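Local coordinates for protein putative alpha-L-fucosidase (Bacteroides thetaiotaomicron, PDB 3EYP) that probably hydrolyses terminal alpha-L-fucosyl linkages in glycans, as a putative lipoprotein of glycoside hydrolase family 29, at residues I23-F28 / E162-G167; Q14-N19 / G117-I122; I184-Q189 / F203-W208. All blocks are in the same frame, centred on the assembly; numbering follows the deposited sequence.

Contact 1: I23-F28 / E162-G167; sequences IAFFHF and ETWWDG. With GOL (glycerol), chain D.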
loop_
_atom_site.group_PDB
_atom_site.type_symbol
_atom_site.label_atom_id
_atom_site.label_comp_id
_atom_site.label_asym_id
_atom_site.label_seq_id
_atom_site.Cartn_x
_atom_site.Cartn_y
_atom_site.Cartn_z
ATOM N N ILE A 23 -3.248 1.437 3.861
ATOM C CA ILE A 23 -3.785 0.247 4.591
ATOM C C ILE A 23 -3.147 0.189 5.981
ATOM O O ILE A 23 -1.951 0.475 6.114
ATOM C CB ILE A 23 -3.505 -1.080 3.846
ATOM C CG1 ILE A 23 -3.958 -1.008 2.411
ATOM C CG2 ILE A 23 -4.162 -2.233 4.546
ATOM C CD1 ILE A 23 -3.551 -2.247 1.526
ATOM N N ALA A 24 -3.907 -0.085 7.047
ATOM C CA ALA A 24 -3.233 -0.321 8.341
ATOM C C ALA A 24 -2.804 -1.772 8.571
ATOM O O ALA A 24 -3.455 -2.684 8.170
ATOM C CB ALA A 24 -4.072 0.176 9.517
ATOM N N PHE A 25 -1.639 -1.932 9.219
ATOM C CA PHE A 25 -1.180 -3.232 9.699
ATOM C C PHE A 25 -1.351 -3.155 11.217
ATOM O O PHE A 25 -1.210 -2.106 11.789
ATOM C CB PHE A 25 0.328 -3.403 9.459
ATOM C CG PHE A 25 0.727 -4.647 8.716
ATOM C CD1 PHE A 25 -0.063 -5.791 8.702
ATOM C CD2 PHE A 25 1.969 -4.676 8.045
ATOM C CE1 PHE A 25 0.340 -6.882 8.068
ATOM C CE2 PHE A 25 2.380 -5.795 7.395
ATOM C CZ PHE A 25 1.580 -6.893 7.375
ATOM N N PHE A 26 -1.738 -4.256 11.815
ATOM C CA PHE A 26 -1.887 -4.376 13.266
ATOM C C PHE A 26 -1.158 -5.622 13.689
ATOM O O PHE A 26 -1.690 -6.739 13.589
ATOM C CB PHE A 26 -3.347 -4.488 13.714
ATOM C CG PHE A 26 -4.152 -3.221 13.537
ATOM C CD1 PHE A 26 -3.715 -2.049 14.045
ATOM C CD2 PHE A 26 -5.364 -3.249 12.868
ATOM C CE1 PHE A 26 -4.427 -0.906 13.883
ATOM C CE2 PHE A 26 -6.096 -2.096 12.706
ATOM C CZ PHE A 26 -5.624 -0.927 13.181
ATOM N N HIS A 27 0.086 -5.432 14.113
ATOM C CA HIS A 27 0.920 -6.510 14.608
ATOM C C HIS A 27 0.693 -6.645 16.132
ATOM O O HIS A 27 1.085 -5.786 16.914
ATOM C CB HIS A 27 2.411 -6.278 14.363
ATOM C CG HIS A 27 2.873 -6.706 13.013
ATOM N ND1 HIS A 27 2.480 -6.049 11.870
ATOM C CD2 HIS A 27 3.650 -7.751 12.609
ATOM C CE1 HIS A 27 2.998 -6.666 10.818
ATOM N NE2 HIS A 27 3.720 -7.693 11.232
ATOM N N PHE A 28 0.006 -7.722 16.464
ATOM C CA PHE A 28 -0.461 -8.005 17.829
ATOM C C PHE A 28 -0.551 -9.512 18.028
ATOM O O PHE A 28 -0.992 -10.289 17.146
ATOM C CB PHE A 28 -1.810 -7.338 18.026
ATOM C CG PHE A 28 -2.436 -7.512 19.406
ATOM C CD1 PHE A 28 -1.852 -6.911 20.541
ATOM C CD2 PHE A 28 -3.691 -8.105 19.508
ATOM C CE1 PHE A 28 -2.469 -6.992 21.767
ATOM C CE2 PHE A 28 -4.336 -8.215 20.756
ATOM C CZ PHE A 28 -3.742 -7.677 21.881
ATOM N N GLU A 162 -7.965 -8.527 1.868
ATOM C CA GLU A 162 -6.537 -8.879 1.664
ATOM C C GLU A 162 -6.116 -10.042 2.507
ATOM O O GLU A 162 -6.482 -10.142 3.677
ATOM C CB GLU A 162 -5.616 -7.703 1.962
ATOM C CG GLU A 162 -4.185 -7.895 1.482
ATOM C CD GLU A 162 -3.518 -6.616 0.979
ATOM O OE1 GLU A 162 -4.262 -5.666 0.611
ATOM O OE2 GLU A 162 -2.241 -6.569 1.011
ATOM N N THR A 163 -5.352 -10.936 1.875
ATOM C CA THR A 163 -4.646 -12.032 2.592
ATOM C C THR A 163 -3.178 -11.820 2.346
ATOM O O THR A 163 -2.759 -11.602 1.219
ATOM C CB THR A 163 -5.089 -13.431 2.086
ATOM O OG1 THR A 163 -6.437 -13.676 2.473
ATOM C CG2 THR A 163 -4.264 -14.543 2.654
ATOM N N TRP A 164 -2.408 -11.834 3.423
ATOM C CA TRP A 164 -0.974 -11.493 3.381
ATOM C C TRP A 164 -0.139 -12.713 3.681
ATOM O O TRP A 164 -0.270 -13.325 4.765
ATOM C CB TRP A 164 -0.661 -10.438 4.397
ATOM C CG TRP A 164 0.162 -9.291 3.973
ATOM C CD1 TRP A 164 -0.251 -8.196 3.290
ATOM C CD2 TRP A 164 1.540 -9.083 4.264
ATOM N NE1 TRP A 164 0.798 -7.337 3.088
ATOM C CE2 TRP A 164 1.903 -7.840 3.707
ATOM C CE3 TRP A 164 2.510 -9.835 4.934
ATOM C CZ2 TRP A 164 3.198 -7.313 3.818
ATOM C CZ3 TRP A 164 3.793 -9.311 5.030
ATOM C CH2 TRP A 164 4.103 -8.051 4.488
ATOM N N TRP A 165 0.772 -13.010 2.751
ATOM C CA TRP A 165 1.705 -14.143 2.914
ATOM C C TRP A 165 3.124 -13.624 3.028
ATOM O O TRP A 165 3.751 -13.288 2.022
ATOM C CB TRP A 165 1.615 -15.148 1.772
ATOM C CG TRP A 165 0.343 -15.963 1.750
ATOM C CD1 TRP A 165 -0.420 -16.279 2.815
ATOM C CD2 TRP A 165 -0.293 -16.561 0.609
ATOM N NE1 TRP A 165 -1.481 -17.028 2.439
ATOM C CE2 TRP A 165 -1.461 -17.197 1.077
ATOM C CE3 TRP A 165 0.005 -16.617 -0.755
ATOM C CZ2 TRP A 165 -2.319 -17.920 0.237
ATOM C CZ3 TRP A 165 -0.861 -17.297 -1.603
ATOM C CH2 TRP A 165 -1.994 -17.981 -1.100
ATOM N N ASP A 166 3.596 -13.527 4.266
ATOM C CA ASP A 166 4.975 -13.088 4.559
ATOM C C ASP A 166 5.932 -14.125 4.019
ATOM O O ASP A 166 5.734 -15.333 4.180
ATOM C CB ASP A 166 5.176 -12.920 6.062
ATOM C CG ASP A 166 6.347 -12.068 6.458
ATOM O OD1 ASP A 166 7.436 -12.091 5.837
ATOM O OD2 ASP A 166 6.230 -11.437 7.522
ATOM N N GLY A 167 6.994 -13.652 3.391
ATOM C CA GLY A 167 8.012 -14.559 2.860
ATOM C C GLY A 167 9.085 -15.012 3.848
ATOM O O GLY A 167 9.810 -16.002 3.615
HETATM C C1 GOL D . 6.895 -7.721 8.445
HETATM O O1 GOL D . 6.988 -8.867 7.637
HETATM C C2 GOL D . 6.646 -8.182 9.854
HETATM O O2 GOL D . 5.756 -9.291 9.831
HETATM C C3 GOL D . 7.988 -8.512 10.447
HETATM O O3 GOL D . 7.873 -9.562 11.347
#
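F25 and W164 meet as a T-shaped pair inside the barrel: the rim of the phenylalanine, led by CZ, stands over the face of the indole six-membered ring, centroids 4.9 Å apart and planes at 63°. F25 CZ lies almost centrally above that ring, 3.8 Å from W164 CE2, while one face of the F25 ring is covered by H27 CE1. W164 NE1 is tied to E253, which helps fix the rotation of the indole.

A slighter touch sets a methyl against a carboxylate oxygen. I23 carries CG1 beside its backbone N (chi1 -52°) and runs on extended, which brings CD1 to 3.6 Å from E162 OE1; that oxygen has its charged partner in R20.

The polar contacts run through a glycerol, probably from the crystallisation liquor. H27 NE2 and glycerol O2 share a hydrogen bond of 2.9 Å at the edge of the imidazole, and D166 OD2 accepts from glycerol O1 at 2.7 Å and from O2 at 3.2 Å. E39 and H77 also hold the glycerol, so it probably marks a polar pocket at the C-terminal strand ends, where TIM-barrel enzymes keep their active sites.

Strands 22-26 and 162-164 are not neighbours in the parallel sheet; 70-76 and 119-124 lie between them, and L293 of strand 291-295 packs against I23, F25 and W164.

Contact 2: Q14-N19 / G117-I122; sequences QLEWYN and GLKAGI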
loop_
_atom_site.group_PDB
_atom_site.type_symbol
_atom_site.label_atom_id
_atom_site.label_comp_id
_atom_site.label_asym_id
_atom_site.label_seq_id
_atom_site.Cartn_x
_atom_site.Cartn_y
_atom_site.Cartn_z
ATOM N N GLN A 14 -6.884 -5.312 -8.367
ATOM C CA GLN A 14 -5.732 -4.451 -8.328
ATOM C C GLN A 14 -6.165 -3.004 -8.381
ATOM O O GLN A 14 -5.619 -2.178 -7.739
ATOM C CB GLN A 14 -4.697 -4.812 -9.389
ATOM C CG GLN A 14 -4.066 -6.184 -9.139
ATOM C CD GLN A 14 -3.235 -6.667 -10.322
ATOM O OE1 GLN A 14 -3.629 -6.477 -11.475
ATOM N NE2 GLN A 14 -2.099 -7.313 -10.056
ATOM N N LEU A 15 -7.207 -2.711 -9.124
ATOM C CA LEU A 15 -7.722 -1.326 -9.160
ATOM C C LEU A 15 -8.303 -0.925 -7.789
ATOM O O LEU A 15 -8.136 0.177 -7.308
ATOM C CB LEU A 15 -8.802 -1.197 -10.246
ATOM C CG LEU A 15 -8.405 -1.243 -11.714
ATOM C CD1 LEU A 15 -9.754 -1.388 -12.567
ATOM C CD2 LEU A 15 -7.629 0.065 -12.019
ATOM N N GLU A 16 -9.038 -1.837 -7.191
ATOM C CA GLU A 16 -9.672 -1.580 -5.870
ATOM C C GLU A 16 -8.582 -1.291 -4.812
ATOM O O GLU A 16 -8.636 -0.322 -4.050
ATOM C CB GLU A 16 -10.562 -2.781 -5.493
ATOM C CG GLU A 16 -11.203 -2.679 -4.084
ATOM C CD GLU A 16 -10.231 -3.066 -2.969
ATOM O OE1 GLU A 16 -9.562 -4.122 -3.125
ATOM O OE2 GLU A 16 -10.138 -2.313 -1.961
ATOM N N TRP A 17 -7.547 -2.113 -4.859
ATOM C CA TRP A 17 -6.392 -2.022 -3.934
ATOM C C TRP A 17 -5.638 -0.722 -4.129
ATOM O O TRP A 17 -5.325 -0.000 -3.186
ATOM C CB TRP A 17 -5.466 -3.233 -4.133
ATOM C CG TRP A 17 -4.093 -3.138 -3.530
ATOM C CD1 TRP A 17 -3.726 -3.511 -2.275
ATOM C CD2 TRP A 17 -2.884 -2.692 -4.186
ATOM N NE1 TRP A 17 -2.360 -3.324 -2.095
ATOM C CE2 TRP A 17 -1.828 -2.802 -3.244
ATOM C CE3 TRP A 17 -2.610 -2.148 -5.434
ATOM C CZ2 TRP A 17 -0.533 -2.421 -3.535
ATOM C CZ3 TRP A 17 -1.317 -1.761 -5.728
ATOM C CH2 TRP A 17 -0.282 -1.913 -4.778
ATOM N N TYR A 18 -5.415 -0.363 -5.386
ATOM C CA TYR A 18 -4.701 0.881 -5.672
ATOM C C TYR A 18 -5.429 2.097 -5.069
ATOM O O TYR A 18 -4.832 3.043 -4.546
ATOM C CB TYR A 18 -4.491 1.056 -7.196
ATOM C CG TYR A 18 -3.073 0.887 -7.679
ATOM C CD1 TYR A 18 -2.785 0.083 -8.783
ATOM C CD2 TYR A 18 -2.026 1.577 -7.059
ATOM C CE1 TYR A 18 -1.494 -0.029 -9.264
ATOM C CE2 TYR A 18 -0.733 1.457 -7.510
ATOM C CZ TYR A 18 -0.469 0.635 -8.592
ATOM O OH TYR A 18 0.813 0.522 -9.058
ATOM N N ASN A 19 -6.749 2.049 -5.184
ATOM C CA ASN A 19 -7.598 3.151 -4.779
ATOM C C ASN A 19 -7.662 3.369 -3.261
ATOM O O ASN A 19 -8.064 4.440 -2.767
ATOM C CB ASN A 19 -9.012 2.955 -5.336
ATOM C CG ASN A 19 -9.844 4.217 -5.220
ATOM O OD1 ASN A 19 -9.358 5.337 -5.469
ATOM N ND2 ASN A 19 -11.076 4.056 -4.756
ATOM N N GLY A 117 -17.211 0.468 8.798
ATOM C CA GLY A 117 -17.137 0.548 7.344
ATOM C C GLY A 117 -15.796 0.434 6.657
ATOM O O GLY A 117 -15.589 0.935 5.549
ATOM N N LEU A 118 -14.912 -0.282 7.329
ATOM C CA LEU A 118 -13.519 -0.463 6.918
ATOM C C LEU A 118 -13.355 -1.870 6.364
ATOM O O LEU A 118 -14.076 -2.774 6.724
ATOM C CB LEU A 118 -12.609 -0.183 8.100
ATOM C CG LEU A 118 -12.733 1.241 8.658
ATOM C CD1 LEU A 118 -11.718 1.496 9.742
ATOM C CD2 LEU A 118 -12.595 2.258 7.542
ATOM N N LYS A 119 -12.457 -2.021 5.398
ATOM C CA LYS A 119 -12.214 -3.320 4.807
ATOM C C LYS A 119 -11.213 -4.119 5.641
ATOM O O LYS A 119 -10.092 -3.678 5.878
ATOM C CB LYS A 119 -11.708 -3.188 3.343
ATOM C CG LYS A 119 -12.665 -2.393 2.417
ATOM C CD LYS A 119 -11.904 -1.829 1.157
ATOM C CE LYS A 119 -12.874 -1.722 -0.013
ATOM N NZ LYS A 119 -12.420 -0.870 -1.121
ATOM N N ALA A 120 -11.611 -5.333 5.976
ATOM C CA ALA A 120 -10.803 -6.241 6.835
ATOM C C ALA A 120 -9.877 -7.095 6.001
ATOM O O ALA A 120 -10.218 -7.553 4.915
ATOM C CB ALA A 120 -11.694 -7.163 7.693
ATOM N N GLY A 121 -8.680 -7.267 6.520
ATOM C CA GLY A 121 -7.733 -8.214 5.953
ATOM C C GLY A 121 -7.049 -9.033 7.027
ATOM O O GLY A 121 -7.071 -8.701 8.220
ATOM N N ILE A 122 -6.439 -10.095 6.555
ATOM C CA ILE A 122 -5.802 -11.105 7.359
ATOM C C ILE A 122 -4.374 -11.459 6.945
ATOM O O ILE A 122 -4.066 -11.746 5.774
ATOM C CB ILE A 122 -6.599 -12.431 7.286
ATOM C CG1 ILE A 122 -8.047 -12.296 7.828
ATOM C CG2 ILE A 122 -5.895 -13.484 8.017
ATOM C CD1 ILE A 122 -8.115 -11.868 9.367
#
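E16 and K119 reach for each other from opposite directions and close a salt bridge, with K119 NZ donating to E16 OE2 at 2.8 Å. The ammonium comes to the anti side of that oxygen, 27° out of the carboxylate plane. The lysine's last methylenes follow it in: CE lies 3.4 Å from E16 OE2 and CD 3.6 Å.

The two side chains span the gap differently. K119 is extended beyond CG, whereas E16 sends CG anti to its backbone N (chi1 176°) and then folds at chi2 (-80°), which places OE2 within bonding distance of K119 NZ.

E16 belongs to helix 12-20, which leads into the first barrel strand, 22-26; K119 opens strand 119-124, the third strand of the parallel TIM-barrel sheet. The bridge therefore joins an N-terminal helix to the start of a strand, at the end of the barrel remote from the glycerol pocket. One turn further along the helix, R20 gives E16 OE2 a second positive partner through NE, and is its stronger one. Replacing E16 by an alanine would probably leave K119 NZ without its carboxylate mate and deprive R20 of a partner that helps hold its guanidinium in place.

Beyond this pair, W161 offers its ring to K119 in a cation-pi contact, and the lysine backbone is hydrogen-bonded to P69 and A71. Just before it, G117 ends helix 105-116 in a Schellman motif, its positive phi (73°) turning the chain into the strand. On the helix, W17 packs on V291 and bonds through NE1 to E253.

Contact 3: I184-Q189 / F203-W208; sequences IVREKQ and FADVRW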
loop_
_atom_site.group_PDB
_atom_site.type_symbol
_atom_site.label_atom_id
_atom_site.label_comp_id
_atom_site.label_asym_id
_atom_site.label_seq_id
_atom_site.Cartn_x
_atom_site.Cartn_y
_atom_site.Cartn_z
ATOM N N ILE A 184 -8.485 -21.795 -2.103
ATOM C CA ILE A 184 -9.403 -21.502 -0.994
ATOM C C ILE A 184 -9.748 -20.055 -0.955
ATOM O O ILE A 184 -10.911 -19.682 -0.903
ATOM C CB ILE A 184 -8.864 -21.976 0.379
ATOM C CG1 ILE A 184 -8.824 -23.503 0.374
ATOM C CG2 ILE A 184 -9.687 -21.368 1.517
ATOM C CD1 ILE A 184 -7.710 -24.122 1.172
ATOM N N VAL A 185 -8.722 -19.234 -0.937
ATOM C CA VAL A 185 -8.931 -17.767 -0.920
ATOM C C VAL A 185 -9.851 -17.294 -2.054
ATOM O O VAL A 185 -10.875 -16.572 -1.871
ATOM C CB VAL A 185 -7.569 -16.968 -0.856
ATOM C CG1 VAL A 185 -7.807 -15.456 -0.930
ATOM C CG2 VAL A 185 -6.748 -17.295 0.477
ATOM N N ARG A 186 -9.514 -17.764 -3.240
ATOM C CA ARG A 186 -10.120 -17.257 -4.480
ATOM C C ARG A 186 -11.601 -17.691 -4.519
ATOM O O ARG A 186 -12.497 -16.941 -4.898
ATOM C CB ARG A 186 -9.333 -17.776 -5.672
ATOM C CG ARG A 186 -9.366 -16.942 -6.912
ATOM C CD ARG A 186 -8.404 -15.738 -6.877
ATOM N NE ARG A 186 -8.996 -14.799 -5.970
ATOM C CZ ARG A 186 -8.349 -13.862 -5.298
ATOM N NH1 ARG A 186 -7.043 -13.632 -5.482
ATOM N NH2 ARG A 186 -9.049 -13.132 -4.478
ATOM N N GLU A 187 -11.851 -18.918 -4.097
ATOM C CA GLU A 187 -13.220 -19.442 -4.078
ATOM C C GLU A 187 -14.105 -18.762 -3.047
ATOM O O GLU A 187 -15.225 -18.325 -3.317
ATOM C CB GLU A 187 -13.225 -20.959 -3.892
ATOM C CG GLU A 187 -14.615 -21.468 -3.508
ATOM C CD GLU A 187 -14.673 -22.961 -3.380
ATOM O OE1 GLU A 187 -14.772 -23.454 -2.231
ATOM O OE2 GLU A 187 -14.631 -23.647 -4.436
ATOM N N LYS A 188 -13.575 -18.597 -1.856
ATOM C CA LYS A 188 -14.400 -18.120 -0.768
ATOM C C LYS A 188 -14.505 -16.618 -0.730
ATOM O O LYS A 188 -15.460 -16.078 -0.230
ATOM C CB LYS A 188 -13.851 -18.623 0.569
ATOM C CG LYS A 188 -13.966 -20.131 0.662
ATOM C CD LYS A 188 -13.664 -20.643 2.051
ATOM C CE LYS A 188 -13.987 -22.134 2.173
ATOM N NZ LYS A 188 -15.445 -22.325 2.528
ATOM N N GLN A 189 -13.458 -15.966 -1.221
ATOM C CA GLN A 189 -13.288 -14.500 -1.146
ATOM C C GLN A 189 -12.830 -13.905 -2.491
ATOM O O GLN A 189 -11.662 -13.494 -2.657
ATOM C CB GLN A 189 -12.259 -14.177 -0.061
ATOM C CG GLN A 189 -12.694 -14.593 1.377
ATOM C CD GLN A 189 -13.857 -13.776 1.908
ATOM O OE1 GLN A 189 -14.176 -12.704 1.365
ATOM N NE2 GLN A 189 -14.460 -14.228 3.039
ATOM N N PHE A 203 0.409 -16.511 -7.829
ATOM C CA PHE A 203 -0.868 -16.246 -7.228
ATOM C C PHE A 203 -0.990 -14.828 -6.669
ATOM O O PHE A 203 -2.050 -14.379 -6.234
ATOM C CB PHE A 203 -1.133 -17.285 -6.149
ATOM C CG PHE A 203 -0.858 -18.679 -6.603
ATOM C CD1 PHE A 203 -1.599 -19.222 -7.651
ATOM C CD2 PHE A 203 0.111 -19.453 -5.998
ATOM C CE1 PHE A 203 -1.381 -20.537 -8.052
ATOM C CE2 PHE A 203 0.361 -20.761 -6.433
ATOM C CZ PHE A 203 -0.377 -21.289 -7.457
ATOM N N ALA A 204 0.127 -14.146 -6.641
ATOM C CA ALA A 204 0.189 -12.816 -6.049
ATOM C C ALA A 204 -0.587 -11.824 -6.896
ATOM O O ALA A 204 -0.476 -11.819 -8.134
ATOM C CB ALA A 204 1.679 -12.374 -5.958
ATOM N N ASP A 205 -1.323 -10.969 -6.214
ATOM C CA ASP A 205 -1.977 -9.798 -6.802
ATOM C C ASP A 205 -1.057 -8.597 -6.686
ATOM O O ASP A 205 -0.999 -7.724 -7.571
ATOM C CB ASP A 205 -3.313 -9.513 -6.136
ATOM C CG ASP A 205 -4.327 -10.574 -6.436
ATOM O OD1 ASP A 205 -4.550 -10.903 -7.616
ATOM O OD2 ASP A 205 -4.911 -11.058 -5.489
ATOM N N VAL A 206 -0.377 -8.560 -5.557
ATOM C CA VAL A 206 0.596 -7.489 -5.242
ATOM C C VAL A 206 1.876 -8.081 -4.701
ATOM O O VAL A 206 1.895 -9.191 -4.121
ATOM C CB VAL A 206 -0.022 -6.418 -4.329
ATOM C CG1 VAL A 206 -1.357 -5.894 -4.952
ATOM C CG2 VAL A 206 -0.284 -6.953 -2.874
ATOM N N ARG A 207 2.955 -7.328 -4.882
ATOM C CA ARG A 207 4.274 -7.775 -4.472
ATOM C C ARG A 207 4.889 -6.945 -3.375
ATOM O O ARG A 207 4.525 -5.789 -3.140
ATOM C CB ARG A 207 5.235 -7.703 -5.696
ATOM C CG ARG A 207 5.529 -6.266 -6.220
ATOM C CD ARG A 207 6.550 -6.257 -7.423
ATOM N NE ARG A 207 7.215 -4.964 -7.594
ATOM C CZ ARG A 207 6.928 -4.065 -8.543
ATOM N NH1 ARG A 207 5.888 -4.239 -9.341
ATOM N NH2 ARG A 207 7.596 -2.915 -8.608
ATOM N N TRP A 208 5.924 -7.527 -2.782
ATOM C CA TRP A 208 6.873 -6.770 -1.965
ATOM C C TRP A 208 7.822 -5.894 -2.803
ATOM O O TRP A 208 8.056 -6.115 -3.973
ATOM C CB TRP A 208 7.701 -7.702 -1.079
ATOM C CG TRP A 208 8.413 -7.001 0.013
ATOM C CD1 TRP A 208 7.937 -5.998 0.807
ATOM C CD2 TRP A 208 9.732 -7.296 0.477
ATOM N NE1 TRP A 208 8.900 -5.639 1.728
ATOM C CE2 TRP A 208 10.004 -6.431 1.547
ATOM C CE3 TRP A 208 10.715 -8.213 0.078
ATOM C CZ2 TRP A 208 11.228 -6.464 2.243
ATOM C CZ3 TRP A 208 11.912 -8.257 0.767
ATOM C CH2 TRP A 208 12.156 -7.400 1.831
HETATM O O HOH W 1 -4.684 -13.662 -6.945
#
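The backbones come closest at R186 and F203, whose CA atoms are 9.7 Å apart, with R186 in the last turn of helix 175-188, where Q189 N still bonds back to V185 O at 2.7 Å, and D205 in irregular loop. The R186 and D205 side chains both set out toward the partner segment. The arginine, bent at chi2 and chi3, presents the edge of its guanidinium, and R186 NH1 makes a salt bridge to D205 OD2 at 3.3 Å. As a hydrogen bond it is weak: the N-H...O angle is 135°, and the guanidinium and carboxylate planes are 49° apart.

A water adds a second, indirect link. It donates to F203 O at 2.8 Å and makes weak bonds to R186 NH1 and D205 OD1, so arginine, carboxylate and loop backbone are linked through one molecule.

In the TIM barrel, helix 175-188 packs outside the sheet and precedes strand 193-195; the loop follows that strand, and this contact links the two. I194 N bonds to D205 OD2 as the main polar partner of that carboxylate, and the R186 side chain packs on I194. The other oxygen, D205 OD1, forms a salt bridge with R13, while F203 stacks its ring on Y182 of the helix.

Contact 1 is the buried one, largely aromatic across the barrel interior, with a polar end at the glycerol; contact 2 lies at the surface and contact 3 is partly buried, each built on one salt bridge, that of contact 3 weak and backed by a water. Contacts 1 and 2 share the parallel sheet: strands 162-164 and 119-124 are neighbours, joined by W164 N to I122 O and E162 O to I122 N, both probable hydrogen bonds of 2.9 Å. R20 pairs with E162 of the first and E16 of the second. Contact 3 meets contact 2 where Q14 NE2 reaches D205 O and V206 packs on W17; its helix touches contact 1 through V185 and T163.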